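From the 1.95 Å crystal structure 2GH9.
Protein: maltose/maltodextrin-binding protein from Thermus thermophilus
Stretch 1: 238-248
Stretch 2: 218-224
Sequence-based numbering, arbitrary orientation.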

# COMPACT_ATOMS: atom_id res chain seq x y z
N GLY A 238 -4.99 -12.75 2.48
CA GLY A 238 -4.86 -14.08 1.90
C GLY A 238 -4.30 -15.07 2.92
O GLY A 238 -4.89 -16.13 3.15
N ASP A 239 -3.19 -14.69 3.54
CA ASP A 239 -2.54 -15.53 4.55
C ASP A 239 -3.32 -15.61 5.85
O ASP A 239 -3.27 -16.65 6.51
CB ASP A 239 -1.12 -15.05 4.81
CG ASP A 239 -0.22 -15.15 3.59
OD1 ASP A 239 -0.24 -16.22 2.93
OD2 ASP A 239 0.53 -14.19 3.29
N TYR A 240 -4.07 -14.56 6.20
CA TYR A 240 -5.00 -14.62 7.35
C TYR A 240 -6.22 -15.52 7.10
O TYR A 240 -6.64 -16.24 8.02
CB TYR A 240 -5.49 -13.21 7.80
CG TYR A 240 -4.40 -12.21 8.13
CD1 TYR A 240 -3.06 -12.60 8.31
CD2 TYR A 240 -4.70 -10.85 8.28
CE1 TYR A 240 -2.06 -11.68 8.58
CE2 TYR A 240 -3.70 -9.92 8.57
CZ TYR A 240 -2.39 -10.34 8.72
OH TYR A 240 -1.38 -9.45 8.99
N LYS A 241 -6.80 -15.45 5.89
CA LYS A 241 -7.87 -16.37 5.51
C LYS A 241 -7.35 -17.81 5.53
O LYS A 241 -8.02 -18.71 6.05
CB LYS A 241 -8.44 -16.04 4.11
CG LYS A 241 -9.21 -14.74 3.98
CD LYS A 241 -9.53 -14.42 2.51
CE LYS A 241 -10.52 -13.26 2.39
NZ LYS A 241 -10.86 -12.89 0.98
N LYS A 242 -6.15 -18.02 5.00
CA LYS A 242 -5.54 -19.36 4.93
C LYS A 242 -5.23 -19.95 6.31
O LYS A 242 -5.40 -21.16 6.53
CB LYS A 242 -4.28 -19.34 4.08
CG LYS A 242 -3.69 -20.72 3.78
CD LYS A 242 -2.43 -20.61 2.90
CE LYS A 242 -1.54 -21.85 3.04
NZ LYS A 242 -0.34 -21.85 2.13
N ALA A 243 -4.80 -19.10 7.24
CA ALA A 243 -4.59 -19.52 8.63
C ALA A 243 -5.90 -19.51 9.43
O ALA A 243 -5.88 -19.69 10.64
CB ALA A 243 -3.54 -18.64 9.30
N LYS A 244 -7.02 -19.29 8.75
CA LYS A 244 -8.36 -19.35 9.34
C LYS A 244 -8.62 -18.34 10.49
O LYS A 244 -9.53 -18.55 11.30
CB LYS A 244 -8.69 -20.79 9.80
CG LYS A 244 -8.27 -21.93 8.82
CD LYS A 244 -8.85 -21.75 7.42
CE LYS A 244 -8.50 -22.93 6.47
NZ LYS A 244 -7.34 -22.72 5.50
N VAL A 245 -7.85 -17.25 10.54
CA VAL A 245 -8.08 -16.18 11.53
C VAL A 245 -9.39 -15.47 11.20
O VAL A 245 -9.60 -15.06 10.06
CB VAL A 245 -6.93 -15.11 11.54
CG1 VAL A 245 -7.31 -13.92 12.44
CG2 VAL A 245 -5.60 -15.73 11.95
N ASP A 246 -10.27 -15.34 12.20
CA ASP A 246 -11.52 -14.58 12.02
C ASP A 246 -11.24 -13.12 12.37
O ASP A 246 -11.17 -12.76 13.55
CB ASP A 246 -12.65 -15.14 12.89
CG ASP A 246 -13.99 -14.48 12.61
OD1 ASP A 246 -14.33 -14.20 11.45
OD2 ASP A 246 -14.75 -14.25 13.57
N PHE A 247 -11.08 -12.29 11.34
CA PHE A 247 -10.68 -10.89 11.52
C PHE A 247 -11.83 -9.95 11.22
O PHE A 247 -12.76 -10.28 10.47
CB PHE A 247 -9.46 -10.53 10.63
CG PHE A 247 -9.65 -10.88 9.19
CD1 PHE A 247 -9.17 -12.09 8.69
CD2 PHE A 247 -10.36 -10.03 8.34
CE1 PHE A 247 -9.38 -12.44 7.35
CE2 PHE A 247 -10.57 -10.37 7.00
CZ PHE A 247 -10.08 -11.57 6.51
N GLY A 248 -11.76 -8.78 11.84
CA GLY A 248 -12.57 -7.64 11.43
C GLY A 248 -11.68 -6.51 10.93
O GLY A 248 -10.51 -6.45 11.24
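Stretch 2 (218-224) ADGAFKD

Stretch 2 is helical from Ala 218 to Asp 224, part of a helix that begins earlier in the chain. It runs beside helix 238-242 in nearly the same direction: the axes cross at 26° and approach to 9.7 Å. The nearest CA atoms across the contact are those of Tyr 240 and Lys 223, 5.8 Å apart.

Ala 218 has no contact, but its O accepts the backbone hydrogen bond from Phe 222 N at 3.1 Å. Asp 219 supplies the polar anchor. Its CA-to-CB bond points sideways, yet with chi1 in t the carboxylate comes nearer, and OD1 accepts a short hydrogen bond of 2.5 Å from Tyr 240 OH, at the edge of the tyrosine ring.

Phe 222, chi1 also t, points toward stretch 1 and is buried in the structure. Its CD2 lies over one face of the Tyr 240 ring, 3.5 Å from Tyr 240 CE2, with the two ring planes inclined at 49°. Past the helix end the chain turns back, Val 245 N bonding to Tyr 240 O at 3.0 Å, and Val 245 CG1 reaches Phe 222 CE2 at 3.9 Å. Phe 247 CB meets the edge of the same ring, 4.4 Å from Phe 222 CE2.

Lys 223 packs with its methylenes and binds water with its NZ: CG lies at the Tyr 240 ring edge, 3.6 Å from Tyr 240 CD1, and CD lies 3.5 Å from Asp 239 CB. Its NZ remains 4.4 Å from Asp 239 OD2, beyond a salt bridge; a water links the groups, its O 2.8 Å from Lys 223 NZ, 2.7 Å from Asp 239 OD2 and 2.9 Å from Asp 219 OD2. Asp 224 points away. The rule is an oblique aromatic pair with one buried-tyrosine hydrogen bond, flanked by a lysine that covers with methylenes and meets two acids through one water.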

# COMPACT_ATOMS: atom_id res chain seq x y z
N ALA A 218 5.24 -8.42 13.14
CA ALA A 218 3.82 -8.14 13.40
C ALA A 218 2.91 -9.05 12.60
O ALA A 218 1.92 -9.56 13.11
CB ALA A 218 3.50 -6.66 13.13
N ASP A 219 3.24 -9.24 11.32
CA ASP A 219 2.43 -10.07 10.46
C ASP A 219 2.47 -11.52 10.93
O ASP A 219 1.44 -12.20 10.94
CB ASP A 219 2.91 -9.98 9.02
CG ASP A 219 1.98 -10.69 8.07
OD1 ASP A 219 0.76 -10.43 8.12
OD2 ASP A 219 2.47 -11.51 7.28
N GLY A 220 3.67 -11.98 11.31
CA GLY A 220 3.86 -13.35 11.81
C GLY A 220 3.01 -13.61 13.04
O GLY A 220 2.27 -14.59 13.11
N ALA A 221 3.09 -12.68 13.99
CA ALA A 221 2.29 -12.70 15.21
C ALA A 221 0.77 -12.79 14.99
O ALA A 221 0.10 -13.55 15.68
CB ALA A 221 2.65 -11.49 16.08
N PHE A 222 0.23 -12.05 14.02
CA PHE A 222 -1.21 -12.08 13.74
C PHE A 222 -1.64 -13.41 13.12
O PHE A 222 -2.66 -13.99 13.52
CB PHE A 222 -1.62 -10.91 12.83
CG PHE A 222 -3.09 -10.56 12.89
CD1 PHE A 222 -3.60 -9.79 13.93
CD2 PHE A 222 -3.95 -10.98 11.89
CE1 PHE A 222 -4.95 -9.44 13.97
CE2 PHE A 222 -5.30 -10.64 11.92
CZ PHE A 222 -5.81 -9.86 12.96
N LYS A 223 -0.85 -13.88 12.14
CA LYS A 223 -1.07 -15.20 11.53
C LYS A 223 -1.03 -16.33 12.55
O LYS A 223 -1.88 -17.22 12.52
CB LYS A 223 -0.02 -15.50 10.44
CG LYS A 223 -0.32 -14.83 9.13
CD LYS A 223 0.47 -15.40 7.96
CE LYS A 223 1.97 -15.33 8.13
NZ LYS A 223 2.66 -15.68 6.86
N ASP A 224 -0.05 -16.28 13.45
CA ASP A 224 0.10 -17.28 14.52
C ASP A 224 -1.06 -17.27 15.50
O ASP A 224 -1.34 -18.28 16.12
CB ASP A 224 1.38 -17.05 15.32
CG ASP A 224 2.63 -17.29 14.53
OD1 ASP A 224 2.59 -17.85 13.42
OD2 ASP A 224 3.70 -16.91 15.05
O HOH W 1 2.26 -13.47 5.22